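Local coordinates for major pollen allergen Pla l 1 (Plantago lanceolata, PDB 4Z8W), which is a secreted plantain pollen allergen of the Ole e 1 family that can bind zinc, at residues Asn24-Leu29 with Val117-Phe122; Gln37-Cys42 with Glu75-Lys80; Tyr51-Glu56 with Tyr63-Val68. One frame throughout, in Å; residues are numbered along the deposited sequence. Where two conformers were deposited one is given.

Interaction 1 (Asn24-Leu29 with Val117-Phe122); sequences NLINEL and VKPLSF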
loop_
_atom_site.group_PDB
_atom_site.type_symbol
_atom_site.label_atom_id
_atom_site.label_comp_id
_atom_site.label_asym_id
_atom_site.label_seq_id
_atom_site.Cartn_x
_atom_site.Cartn_y
_atom_site.Cartn_z
ATOM N N ASN A 24 -14.353 1.716 6.541
ATOM C CA ASN A 24 -12.945 1.367 6.145
ATOM C C ASN A 24 -12.981 0.944 4.712
ATOM O O ASN A 24 -13.256 -0.245 4.353
ATOM C CB ASN A 24 -12.383 0.255 7.011
ATOM C CG ASN A 24 -10.993 -0.175 6.564
ATOM O OD1 ASN A 24 -10.360 0.505 5.788
ATOM N ND2 ASN A 24 -10.503 -1.274 7.115
ATOM N N LEU A 25 -12.821 1.933 3.867
ATOM C CA LEU A 25 -12.887 1.702 2.447
ATOM C C LEU A 25 -12.431 2.900 1.670
ATOM O O LEU A 25 -12.237 4.020 2.226
ATOM C CB LEU A 25 -14.374 1.367 2.016
ATOM C CG LEU A 25 -15.329 2.541 1.718
ATOM C CD1 LEU A 25 -16.684 2.119 1.138
ATOM C CD2 LEU A 25 -15.516 3.471 2.899
ATOM N N ILE A 26 -12.235 2.679 0.375
ATOM C CA ILE A 26 -11.945 3.724 -0.549
ATOM C C ILE A 26 -13.177 3.871 -1.424
ATOM O O ILE A 26 -13.611 2.887 -2.043
ATOM C CB ILE A 26 -10.708 3.389 -1.442
ATOM C CG1 ILE A 26 -9.444 3.381 -0.549
ATOM C CG2 ILE A 26 -10.630 4.351 -2.641
ATOM C CD1 ILE A 26 -8.166 2.934 -1.243
ATOM N N ASN A 27 -13.699 5.086 -1.529
ATOM C CA ASN A 27 -14.913 5.342 -2.334
ATOM C C ASN A 27 -14.795 6.676 -3.005
ATOM O O ASN A 27 -13.712 7.215 -3.047
ATOM C CB ASN A 27 -16.176 5.246 -1.472
ATOM C CG ASN A 27 -16.214 6.260 -0.306
ATOM O OD1 ASN A 27 -15.506 7.287 -0.258
ATOM N ND2 ASN A 27 -17.132 5.998 0.618
ATOM N N GLU A 28 -15.887 7.209 -3.563
ATOM C CA GLU A 28 -15.810 8.456 -4.306
ATOM C C GLU A 28 -15.459 9.604 -3.402
ATOM O O GLU A 28 -15.113 10.630 -3.902
ATOM C CB GLU A 28 -17.145 8.795 -5.021
ATOM C CG GLU A 28 -18.392 8.514 -4.191
ATOM C CD GLU A 28 -18.691 7.015 -4.093
ATOM O OE1 GLU A 28 -18.699 6.344 -5.150
ATOM O OE2 GLU A 28 -18.901 6.496 -2.972
ATOM N N LEU A 29 -15.620 9.477 -2.082
ATOM C CA LEU A 29 -15.226 10.611 -1.239
ATOM C C LEU A 29 -13.743 10.583 -0.967
ATOM O O LEU A 29 -13.208 11.577 -0.486
ATOM C CB LEU A 29 -16.017 10.732 0.073
ATOM C CG LEU A 29 -17.510 11.070 -0.048
ATOM C CD1 LEU A 29 -18.204 11.004 1.304
ATOM C CD2 LEU A 29 -17.783 12.397 -0.739
ATOM N N VAL A 117 -0.804 -3.113 -7.482
ATOM C CA VAL A 117 -1.369 -3.682 -6.255
ATOM C C VAL A 117 -2.683 -2.965 -5.882
ATOM O O VAL A 117 -2.970 -1.892 -6.424
ATOM C CB VAL A 117 -0.299 -3.741 -5.159
ATOM C CG1 VAL A 117 0.945 -4.467 -5.703
ATOM C CG2 VAL A 117 0.081 -2.348 -4.710
ATOM N N LYS A 118 -3.472 -3.551 -4.978
ATOM C CA LYS A 118 -4.689 -2.989 -4.470
ATOM C C LYS A 118 -4.375 -1.691 -3.655
ATOM O O LYS A 118 -3.286 -1.606 -3.046
ATOM C CB LYS A 118 -5.432 -3.999 -3.565
ATOM C CG LYS A 118 -6.064 -5.196 -4.370
ATOM C CD LYS A 118 -6.834 -6.132 -3.387
ATOM C CE LYS A 118 -7.398 -7.411 -4.052
ATOM N NZ LYS A 118 -8.726 -7.786 -3.466
ATOM N N PRO A 119 -5.306 -0.726 -3.659
ATOM C CA PRO A 119 -5.061 0.604 -2.973
ATOM C C PRO A 119 -5.135 0.491 -1.445
ATOM O O PRO A 119 -5.737 -0.432 -0.913
ATOM C CB PRO A 119 -6.182 1.511 -3.521
ATOM C CG PRO A 119 -7.203 0.588 -4.100
ATOM C CD PRO A 119 -6.496 -0.686 -4.548
ATOM N N LEU A 120 -4.440 1.370 -0.749
ATOM C CA LEU A 120 -4.484 1.434 0.714
ATOM C C LEU A 120 -4.971 2.819 1.105
ATOM O O LEU A 120 -4.818 3.770 0.340
ATOM C CB LEU A 120 -3.061 1.253 1.299
ATOM C CG LEU A 120 -2.455 -0.150 1.108
ATOM C CD1 LEU A 120 -0.921 -0.070 1.116
ATOM C CD2 LEU A 120 -3.033 -1.092 2.139
ATOM N N SER A 121 -5.531 2.948 2.290
ATOM C CA SER A 121 -5.907 4.256 2.782
ATOM C C SER A 121 -5.517 4.487 4.264
ATOM O O SER A 121 -5.620 3.610 5.109
ATOM C CB SER A 121 -7.456 4.469 2.579
ATOM O OG SER A 121 -8.176 3.464 3.334
ATOM N N PHE A 122 -5.095 5.691 4.563
ATOM C CA PHE A 122 -5.205 6.209 5.907
ATOM C C PHE A 122 -6.651 6.744 6.135
ATOM O O PHE A 122 -7.392 7.002 5.201
ATOM C CB PHE A 122 -4.234 7.399 6.031
ATOM C CG PHE A 122 -2.781 7.006 6.076
ATOM C CD1 PHE A 122 -2.269 6.346 7.198
ATOM C CD2 PHE A 122 -1.943 7.209 4.972
ATOM C CE1 PHE A 122 -0.930 5.920 7.252
ATOM C CE2 PHE A 122 -0.585 6.847 5.038
ATOM C CZ PHE A 122 -0.072 6.236 6.181
HETATM O O HOH W 1 -9.880 3.330 5.623
#
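Ile26 reaches from the loop Asn24-Leu29 onto Pro119 and Ser121, where strand 114-123 resumes, and almost all the close packing lies under this one side chain. With CG1 beside the backbone N (chi1 -68°) and CD1 extended beyond it (chi2 174°), the CD1 methyl ends over Pro119, 3.3 Å from its CB, tighter than usual for two carbons. The two side chains meet obliquely. Further back, Ile26 CG1 lies against Ser121 CB at 3.9 Å, while CD1 also approaches the carbonyl oxygen of Leu120, so that the isoleucine spans the two side chains that point toward it from alternate residues.

The Asn24 end is looser and polar. Its OD1 stands 4.4 Å from Ser121 OG, and a water bridges them from the side: it donates to Asn24 OD1 at 2.9 Å and is hydrogen-bonded to Ser121 OG at the same distance. The segments bury 172 Å² in all, a small surface contact.

Leu120 turns the other way, into the protein, where it packs on Leu78 of strand 74-80. Strand 8-18, paired in parallel with strand 114-123, lies alongside: its Tyr16 touches both Ile26 and Pro119, and its Asn18 touches Ser121.

Interaction 2 (Gln37-Cys42 with Glu75-Lys80); sequences QVQLDC and EIKLVK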
loop_
_atom_site.group_PDB
_atom_site.type_symbol
_atom_site.label_atom_id
_atom_site.label_comp_id
_atom_site.label_asym_id
_atom_site.label_seq_id
_atom_site.Cartn_x
_atom_site.Cartn_y
_atom_site.Cartn_z
ATOM N N GLN A 37 4.239 7.629 2.934
ATOM C CA GLN A 37 5.332 6.704 2.864
ATOM C C GLN A 37 4.805 5.277 3.052
ATOM O O GLN A 37 4.076 4.997 4.015
ATOM C CB GLN A 37 6.380 7.041 3.930
ATOM C CG GLN A 37 7.059 8.426 3.726
ATOM C CD GLN A 37 7.799 8.930 4.973
ATOM O OE1 GLN A 37 8.309 8.140 5.812
ATOM N NE2 GLN A 37 7.807 10.232 5.137
ATOM N N VAL A 38 5.278 4.386 2.163
ATOM C CA VAL A 38 4.887 2.980 2.128
ATOM C C VAL A 38 6.157 2.107 2.209
ATOM O O VAL A 38 7.289 2.588 2.048
ATOM C CB VAL A 38 4.033 2.646 0.874
ATOM C CG1 VAL A 38 2.792 3.558 0.731
ATOM C CG2 VAL A 38 4.861 2.810 -0.393
ATOM N N GLN A 39 6.003 0.834 2.509
ATOM C CA GLN A 39 7.153 -0.041 2.512
ATOM C C GLN A 39 6.764 -1.435 2.005
ATOM O O GLN A 39 5.760 -2.019 2.481
ATOM C CB GLN A 39 7.688 -0.149 3.943
ATOM C CG GLN A 39 8.930 -1.022 4.091
ATOM C CD GLN A 39 9.559 -0.833 5.447
ATOM O OE1 GLN A 39 9.819 0.316 5.853
ATOM N NE2 GLN A 39 9.748 -1.933 6.186
ATOM N N LEU A 40 7.524 -1.885 1.013
ATOM C CA LEU A 40 7.555 -3.317 0.539
ATOM C C LEU A 40 8.457 -4.201 1.419
ATOM O O LEU A 40 9.624 -3.859 1.664
ATOM C CB LEU A 40 7.976 -3.379 -0.943
ATOM C CG LEU A 40 8.277 -4.851 -1.412
ATOM C CD1 LEU A 40 6.991 -5.685 -1.471
ATOM C CD2 LEU A 40 9.042 -4.960 -2.741
ATOM N N ASP A 41 7.912 -5.279 1.984
ATOM C CA ASP A 41 8.658 -6.260 2.775
ATOM C C ASP A 41 8.393 -7.637 2.225
ATOM O O ASP A 41 7.203 -8.007 2.036
ATOM C CB ASP A 41 8.198 -6.254 4.247
ATOM C CG ASP A 41 8.477 -4.896 4.942
ATOM O OD1 ASP A 41 9.611 -4.414 4.860
ATOM O OD2 ASP A 41 7.550 -4.279 5.484
ATOM N N CYS A 42 9.464 -8.392 1.974
ATOM C CA CYS A 42 9.368 -9.781 1.445
ATOM C C CYS A 42 10.159 -10.671 2.397
ATOM O O CYS A 42 11.302 -10.340 2.786
ATOM C CB CYS A 42 10.002 -9.937 0.056
ATOM S SG CYS A 42 9.413 -8.876 -1.267
ATOM N N GLU A 75 4.665 -8.000 0.593
ATOM C CA GLU A 75 3.512 -7.157 0.758
ATOM C C GLU A 75 3.843 -5.738 1.082
ATOM O O GLU A 75 4.948 -5.443 1.616
ATOM C CB GLU A 75 2.501 -7.732 1.781
ATOM C CG GLU A 75 3.001 -7.689 3.194
ATOM C CD GLU A 75 2.246 -8.686 4.101
ATOM O OE1 GLU A 75 2.257 -8.470 5.314
ATOM O OE2 GLU A 75 1.695 -9.693 3.615
ATOM N N ILE A 76 2.914 -4.850 0.722
ATOM C CA ILE A 76 3.087 -3.407 0.898
ATOM C C ILE A 76 2.275 -2.932 2.110
ATOM O O ILE A 76 1.035 -3.175 2.194
ATOM C CB ILE A 76 2.767 -2.580 -0.356
ATOM C CG1 ILE A 76 3.724 -2.893 -1.498
ATOM C CG2 ILE A 76 3.005 -1.073 -0.076
ATOM C CD1 ILE A 76 3.362 -4.161 -2.230
ATOM N N LYS A 77 2.946 -2.231 3.049
ATOM C CA LYS A 77 2.229 -1.604 4.193
ATOM C C LYS A 77 2.344 -0.078 4.220
ATOM O O LYS A 77 3.320 0.473 3.719
ATOM C CB LYS A 77 2.661 -2.232 5.545
ATOM C CG LYS A 77 4.113 -1.943 5.986
ATOM C CD LYS A 77 4.408 -2.755 7.281
ATOM C CE LYS A 77 5.858 -2.630 7.743
ATOM N NZ LYS A 77 6.348 -1.232 7.573
ATOM N N LEU A 78 1.313 0.599 4.739
ATOM C CA LEU A 78 1.405 2.055 4.964
ATOM C C LEU A 78 2.373 2.242 6.146
ATOM O O LEU A 78 2.433 1.392 7.010
ATOM C CB LEU A 78 0.072 2.621 5.418
ATOM C CG LEU A 78 -1.059 2.553 4.383
ATOM C CD1 LEU A 78 -2.366 3.100 4.981
ATOM C CD2 LEU A 78 -0.635 3.268 3.114
ATOM N N VAL A 79 3.179 3.291 6.134
ATOM C CA VAL A 79 4.011 3.537 7.365
ATOM C C VAL A 79 3.679 4.950 7.881
ATOM O O VAL A 79 3.200 5.102 9.028
ATOM C CB VAL A 79 5.529 3.503 7.060
ATOM C CG1 VAL A 79 6.326 3.732 8.354
ATOM C CG2 VAL A 79 5.932 2.227 6.282
ATOM N N LYS A 80 3.894 5.971 7.056
ATOM C CA LYS A 80 3.592 7.338 7.465
ATOM C C LYS A 80 2.672 8.139 6.544
ATOM O O LYS A 80 2.864 8.254 5.310
ATOM C CB LYS A 80 4.880 8.212 7.555
ATOM C CG LYS A 80 6.002 7.708 8.476
ATOM C CD LYS A 80 5.567 7.544 9.951
ATOM C CE LYS A 80 6.822 7.561 10.866
ATOM N NZ LYS A 80 6.395 7.183 12.272
HETATM O O HOH W 2 5.105 -4.689 4.382
#
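Lys77 leaves its strand with CG between the backbone N and the carbonyl carbon (chi1 68°), runs extended to CE, which comes beside Asp41 OD2, and turns at chi4 (40°) so that NZ lies by the Gln39 amide. Gln39, its CG anti to the backbone N, lies beside Lys77 and points the same way. The setting is an antiparallel pair of strands with a classic beta bulge, within a four-stranded sheet of the Ole e 1 fold.

At the bulge Val79 and Lys80 both face Gln37, whose carbonyl oxygen accepts from two backbone donors, Val79 N at 2.9 Å and Lys80 N at 3.2 Å. Gln37 N returns a nearly straight bond to Lys80 O. Beyond it the pairing is regular, with two-way hydrogen bonds between Gln39 and Lys77 and between Asp41 and Glu75.

The faces differ in character. On one, the buried Val38, Leu40, Ile76 and Leu78 form an apolar layer: Ile76 CG2 sits 4.0 Å from Val38 CB, and its CD1 is equally close to Leu40 CD1. Tyr63, Leu65 and Val67 of strand 62-68 cover parts of this layer. The other face carries Gln37, Gln39, Asp41, Glu75, Lys77 and Lys80, with Gln37 OE1 against the aliphatic start of Lys80. Cys42, at the end of its strand, is joined by a disulfide to Cys74.

Asp41 gathers the polar partners. Its OD1 accepts from Gln39 NE2 on the syn lone pair at 2.8 Å and probably also bonds Ser52 OG of strand 51-56, though that distance is implausibly short and the serine has two conformers. A water lies within hydrogen-bonding reach of both Asp41 OD2 and Glu75 O. OD2 also forms a long salt bridge of 3.9 Å to Lys77 NZ, with Lys77 CE closer at 3.3 Å.

Interaction 3 (Tyr51-Glu56 with Tyr63-Val68); sequences YSIGGE and YRLPVV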
loop_
_atom_site.group_PDB
_atom_site.type_symbol
_atom_site.label_atom_id
_atom_site.label_comp_id
_atom_site.label_asym_id
_atom_site.label_seq_id
_atom_site.Cartn_x
_atom_site.Cartn_y
_atom_site.Cartn_z
ATOM N N TYR A 51 13.996 -8.765 2.675
ATOM C CA TYR A 51 14.194 -7.789 1.588
ATOM C C TYR A 51 13.098 -6.771 1.790
ATOM O O TYR A 51 11.905 -7.164 1.924
ATOM C CB TYR A 51 14.081 -8.434 0.222
ATOM C CG TYR A 51 14.179 -7.507 -0.965
ATOM C CD1 TYR A 51 15.409 -7.157 -1.473
ATOM C CD2 TYR A 51 13.022 -7.003 -1.614
ATOM C CE1 TYR A 51 15.554 -6.341 -2.588
ATOM C CE2 TYR A 51 13.154 -6.138 -2.718
ATOM C CZ TYR A 51 14.438 -5.808 -3.188
ATOM O OH TYR A 51 14.628 -4.982 -4.300
ATOM N N SER A 52 13.501 -5.504 1.832
ATOM C CA SER A 52 12.603 -4.384 2.148
ATOM C C SER A 52 12.952 -3.202 1.296
ATOM O O SER A 52 14.123 -2.990 1.061
ATOM C CB SER A 52 12.780 -3.945 3.594
ATOM O OG SER A 52 11.979 -4.722 4.435
ATOM N N ILE A 53 11.950 -2.466 0.824
ATOM C CA ILE A 53 12.175 -1.213 0.078
ATOM C C ILE A 53 11.040 -0.196 0.370
ATOM O O ILE A 53 9.864 -0.574 0.426
ATOM C CB ILE A 53 12.427 -1.414 -1.398
ATOM C CG1 ILE A 53 12.118 -0.133 -2.164
ATOM C CG2 ILE A 53 11.690 -2.590 -1.931
ATOM C CD1 ILE A 53 11.710 -0.395 -3.571
ATOM N N GLY A 54 11.430 1.072 0.581
ATOM C CA GLY A 54 10.528 2.158 0.975
ATOM C C GLY A 54 10.415 3.173 -0.148
ATOM O O GLY A 54 11.258 3.188 -1.010
ATOM N N GLY A 55 9.315 3.928 -0.216
ATOM C CA GLY A 55 9.179 5.054 -1.167
ATOM C C GLY A 55 7.950 5.884 -0.776
ATOM O O GLY A 55 7.191 5.534 0.174
ATOM N N GLU A 56 7.749 6.938 -1.527
ATOM C CA GLU A 56 6.773 7.947 -1.231
ATOM C C GLU A 56 5.846 8.038 -2.386
ATOM O O GLU A 56 6.216 7.717 -3.511
ATOM C CB GLU A 56 7.490 9.345 -1.022
ATOM C CG GLU A 56 8.238 9.392 0.284
ATOM C CD GLU A 56 8.294 10.794 0.880
ATOM O OE1 GLU A 56 7.871 11.783 0.207
ATOM O OE2 GLU A 56 8.748 10.878 2.040
ATOM N N TYR A 63 2.648 5.292 -5.713
ATOM C CA TYR A 63 4.055 5.045 -5.434
ATOM C C TYR A 63 4.565 4.077 -6.538
ATOM O O TYR A 63 3.778 3.423 -7.207
ATOM C CB TYR A 63 4.326 4.419 -4.034
ATOM C CG TYR A 63 3.434 3.167 -3.723
ATOM C CD1 TYR A 63 3.794 1.862 -4.186
ATOM C CD2 TYR A 63 2.258 3.315 -2.993
ATOM C CE1 TYR A 63 2.987 0.766 -3.895
ATOM C CE2 TYR A 63 1.418 2.195 -2.691
ATOM C CZ TYR A 63 1.788 0.952 -3.146
ATOM O OH TYR A 63 1.015 -0.134 -2.855
ATOM N N ARG A 64 5.875 3.923 -6.669
ATOM C CA ARG A 64 6.407 3.028 -7.729
ATOM C C ARG A 64 7.749 2.615 -7.209
ATOM O O ARG A 64 8.739 3.375 -7.199
ATOM C CB ARG A 64 6.435 3.743 -9.078
ATOM C CG ARG A 64 7.111 3.026 -10.202
ATOM C CD ARG A 64 6.988 3.845 -11.482
ATOM N NE ARG A 64 7.807 3.291 -12.540
ATOM C CZ ARG A 64 7.339 2.439 -13.451
ATOM N NH1 ARG A 64 6.051 2.053 -13.425
ATOM N NH2 ARG A 64 8.155 1.963 -14.384
ATOM N N LEU A 65 7.771 1.408 -6.652
ATOM C CA LEU A 65 8.954 0.949 -5.971
ATOM C C LEU A 65 9.780 0.081 -6.907
ATOM O O LEU A 65 9.238 -0.875 -7.510
ATOM C CB LEU A 65 8.563 0.185 -4.729
ATOM C CG LEU A 65 7.513 0.780 -3.778
ATOM C CD1 LEU A 65 7.121 -0.301 -2.755
ATOM C CD2 LEU A 65 7.996 2.044 -3.053
ATOM N N PRO A 66 11.087 0.405 -7.060
ATOM C CA PRO A 66 11.937 -0.378 -8.015
ATOM C C PRO A 66 12.471 -1.580 -7.254
ATOM O O PRO A 66 12.995 -1.435 -6.173
ATOM C CB PRO A 66 13.091 0.616 -8.356
ATOM C CG PRO A 66 13.111 1.598 -7.229
ATOM C CD PRO A 66 11.898 1.407 -6.323
ATOM N N VAL A 67 12.226 -2.776 -7.757
ATOM C CA VAL A 67 12.602 -4.003 -7.020
ATOM C C VAL A 67 13.651 -4.735 -7.878
ATOM O O VAL A 67 13.531 -4.744 -9.077
ATOM C CB VAL A 67 11.346 -4.868 -6.903
ATOM C CG1 VAL A 67 11.661 -6.329 -6.468
ATOM C CG2 VAL A 67 10.373 -4.138 -5.923
ATOM N N VAL A 68 14.665 -5.306 -7.263
ATOM C CA VAL A 68 15.637 -6.101 -8.021
ATOM C C VAL A 68 15.417 -7.562 -7.632
ATOM O O VAL A 68 15.389 -7.892 -6.432
ATOM C CB VAL A 68 17.075 -5.695 -7.621
ATOM C CG1 VAL A 68 18.129 -6.437 -8.485
ATOM C CG2 VAL A 68 17.246 -4.165 -7.696
HETATM O O HOH W 3 7.493 5.468 -4.795
#
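Tyr63 opens the contact by placing its CB 3.8 Å from Glu56 O, while its ring, with CG between the backbone N and the carbonyl carbon (chi1 50°), leads away from strand 51-56 toward the interior. At Arg64 the backbone takes over: a water accepts from Arg64 N and donates to Glu56 O, bridging strands whose main chains are too far apart here to pair directly. The side chain of Arg64 turns away and forms a salt bridge with Glu12.

Leu65 faces the other strand. Its CD2 methyl lies against the backbone of Gly55, 3.7 Å from both N and CA. Its CB is met by Ile53 CD1 at 3.4 Å. The same CD1 methyl presses on Pro66 from above the start of its ring, 3.3 Å from CD, a tight approach for two carbons, and comes still nearer to the Pro66 carbonyl oxygen. The Ile53 tip thus rests across the junction of Leu65 and Pro66.

Val67 offers CG1 obliquely to the Tyr51 ring, 4.0 Å from CE2. Its CG2 lies more loosely by Ile53 CG2. At Val68 the backbone N-H donates a nearly straight hydrogen bond (170°) of 3.0 Å to Tyr51 OH; this is the one direct hydrogen bond between the segments, and it ties a phenol to a main-chain amide. The Tyr51 ring also stacks with that of His71, whose NE2 is hydrogen-bonded to Val68 O.

The two strands belong to different sheets, and the N-to-C directions of the two segments make an angle of 150°, roughly antiparallel. Strand 51-56 is an outermost strand of its sheet, paired with strand 37-42, whereas strand 62-68 pairs with strand 8-18. From strand 37-42, Leu40 touches Ile53 and Val67, and Val38 touches Tyr63.

Overall arrangement
Along the chain, interaction 3 lies within the loop closed by interaction 2, itself within that closed by interaction 1. Interactions 2 and 3, their centres about 8 Å apart, meet in the antiparallel sheet, to which interaction 3 contributes strand 51-56 while its strand 62-68 belongs to the other sheet. The centre of interaction 1 is about 15 Å from that of interaction 2 and about 20 Å from that of interaction 3, across the chain's centre from the latter. Phe122 packs on Leu78 and Lys80, and Tyr63 reaches Ile76 and Val117, joining the contacts between the two sheets. The zinc ion lies outside all three, about 10 Å from the Glu75 side chain.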